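Local coordinates for protein sulfate transporter 4.1, chloroplastic (Arabidopsis thaliana, PDB 7LHV) that couples proton movement to sulfate transport across the membrane as an H(+)/sulfate symporter of the SLC26/SulP family, at residues 319-324 / 379-384. Sequence-based numbering, arbitrary orientation.
Sequences PTFSFP and GSLFSA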
loop_
_atom_site.group_PDB
_atom_site.type_symbol
_atom_site.label_atom_id
_atom_site.label_comp_id
_atom_site.label_asym_id
_atom_site.label_seq_id
_atom_site.Cartn_x
_atom_site.Cartn_y
_atom_site.Cartn_z
ATOM N N PRO A 319 4.915 42.214 -5.499
ATOM C CA PRO A 319 5.224 41.695 -4.164
ATOM C C PRO A 319 6.701 41.834 -3.838
ATOM O O PRO A 319 7.561 41.828 -4.723
ATOM C CB PRO A 319 4.808 40.223 -4.249
ATOM C CG PRO A 319 4.845 39.902 -5.698
ATOM C CD PRO A 319 4.441 41.156 -6.406
ATOM N N THR A 320 6.989 41.965 -2.548
ATOM C CA THR A 320 8.350 42.122 -2.059
ATOM C C THR A 320 8.842 40.839 -1.401
ATOM O O THR A 320 8.057 40.001 -0.948
ATOM C CB THR A 320 8.439 43.283 -1.063
ATOM O OG1 THR A 320 7.536 43.051 0.025
ATOM C CG2 THR A 320 8.083 44.594 -1.742
ATOM N N PHE A 321 10.165 40.694 -1.356
ATOM C CA PHE A 321 10.773 39.513 -0.761
ATOM C C PHE A 321 10.520 39.483 0.740
ATOM O O PHE A 321 10.701 40.490 1.431
ATOM C CB PHE A 321 12.275 39.493 -1.043
ATOM C CG PHE A 321 12.949 38.211 -0.648
ATOM C CD1 PHE A 321 13.048 37.161 -1.545
ATOM C CD2 PHE A 321 13.482 38.052 0.618
ATOM C CE1 PHE A 321 13.665 35.982 -1.187
ATOM C CE2 PHE A 321 14.099 36.876 0.983
ATOM C CZ PHE A 321 14.190 35.839 0.078
ATOM N N SER A 322 10.105 38.324 1.244
ATOM C CA SER A 322 9.855 38.156 2.674
ATOM C C SER A 322 9.845 36.671 2.992
ATOM O O SER A 322 9.048 35.923 2.416
ATOM C CB SER A 322 8.530 38.802 3.080
ATOM O OG SER A 322 8.607 40.216 3.024
ATOM N N PHE A 323 10.720 36.247 3.898
ATOM C CA PHE A 323 10.693 34.873 4.367
ATOM C C PHE A 323 9.426 34.630 5.183
ATOM O O PHE A 323 8.899 35.550 5.811
ATOM C CB PHE A 323 11.918 34.572 5.221
ATOM C CG PHE A 323 13.088 34.040 4.450
ATOM C CD1 PHE A 323 13.223 32.681 4.222
ATOM C CD2 PHE A 323 14.063 34.896 3.967
ATOM C CE1 PHE A 323 14.303 32.187 3.516
ATOM C CE2 PHE A 323 15.144 34.408 3.262
ATOM C CZ PHE A 323 15.265 33.053 3.036
ATOM N N PRO A 324 8.908 33.403 5.181
ATOM C CA PRO A 324 7.756 33.091 6.036
ATOM C C PRO A 324 8.101 33.248 7.511
ATOM O O PRO A 324 9.228 32.994 7.939
ATOM C CB PRO A 324 7.439 31.633 5.686
ATOM C CG PRO A 324 8.022 31.437 4.319
ATOM C CD PRO A 324 9.255 32.286 4.287
ATOM N N GLY A 379 7.907 31.374 -5.380
ATOM C CA GLY A 379 6.647 32.056 -5.148
ATOM C C GLY A 379 6.382 32.293 -3.674
ATOM O O GLY A 379 5.902 33.359 -3.286
ATOM N N SER A 380 6.696 31.306 -2.834
ATOM C CA SER A 380 6.564 31.494 -1.395
ATOM C C SER A 380 7.480 32.604 -0.911
ATOM O O SER A 380 7.086 33.429 -0.079
ATOM C CB SER A 380 6.880 30.193 -0.669
ATOM O OG SER A 380 6.254 29.108 -1.319
ATOM N N LEU A 381 8.709 32.641 -1.423
ATOM C CA LEU A 381 9.598 33.745 -1.088
ATOM C C LEU A 381 9.061 35.090 -1.556
ATOM O O LEU A 381 9.463 36.119 -1.006
ATOM C CB LEU A 381 10.988 33.517 -1.679
ATOM C CG LEU A 381 11.788 32.349 -1.109
ATOM C CD1 LEU A 381 13.232 32.447 -1.550
ATOM C CD2 LEU A 381 11.688 32.327 0.403
ATOM N N PHE A 382 8.168 35.111 -2.542
ATOM C CA PHE A 382 7.592 36.362 -3.028
ATOM C C PHE A 382 6.083 36.405 -2.812
ATOM O O PHE A 382 5.330 36.879 -3.666
ATOM C CB PHE A 382 7.937 36.584 -4.495
ATOM C CG PHE A 382 9.287 37.191 -4.706
ATOM C CD1 PHE A 382 9.447 38.563 -4.715
ATOM C CD2 PHE A 382 10.399 36.390 -4.882
ATOM C CE1 PHE A 382 10.690 39.126 -4.905
ATOM C CE2 PHE A 382 11.644 36.946 -5.072
ATOM C CZ PHE A 382 11.791 38.315 -5.084
ATOM N N SER A 383 5.623 35.909 -1.661
ATOM C CA SER A 383 4.235 36.050 -1.211
ATOM C C SER A 383 3.241 35.443 -2.204
ATOM O O SER A 383 2.381 36.125 -2.757
ATOM C CB SER A 383 3.901 37.519 -0.939
ATOM O OG SER A 383 4.880 38.126 -0.118
ATOM N N ALA A 384 3.359 34.133 -2.408
ATOM C CA ALA A 384 2.439 33.399 -3.262
ATOM C C ALA A 384 2.017 32.106 -2.582
ATOM O O ALA A 384 2.750 31.552 -1.762
ATOM C CB ALA A 384 3.062 33.083 -4.623
#
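Phe321 and Phe382 form a T-shaped aromatic pair in which the edge of Phe321 is directed at the face of Phe382, with ring centroids 5.6 Å apart and planes at 79°. The touching atoms are CD1 of Phe321 and CE2 of Phe382, 3.8 Å apart, while CA of Phe321 lies over a face of the Phe382 ring. The carbonyl O of Pro319 approaches the rim of Phe382 in its plane. Replacing Phe382 by an alanine would probably leave the edge of Phe321 without its aromatic partner and open a gap beside the backbone of Thr320 and Phe321.

Leu381 divides its two methyls between two rings. With CG of Phe321 anti to its backbone N (chi1 -171°), its side chain runs beside that of Leu381, pointing the same way, and Phe321 CE1 lies 3.6 Å from Leu381 CD1. Leu381 CD2 rests over one face of the Phe323 ring, offset toward the rim, 4.1 Å from Phe323 CE1.

One backbone hydrogen bond crosses the contact, from Ser322 N to Leu381 O (3.2 Å), with an N-H...O angle of 169°. Leu381 is the last residue of helix 365-381, and the loop supplies an N-H to its carbonyl where the helix stops. Pro319 CB lies against the carbonyl O of Phe382. Within 319-324, Ser322 OG donates to Phe321 O from above the carbonyl plane.

The extended loop between helices 284-300 and 330-358 thus lies across the C-terminal end of helix 365-381 in the sulfate permease region. Helix 125-141 flanks Pro319 and Phe382, and helix 173-194 meets Ser380, Ser383 and Pro324.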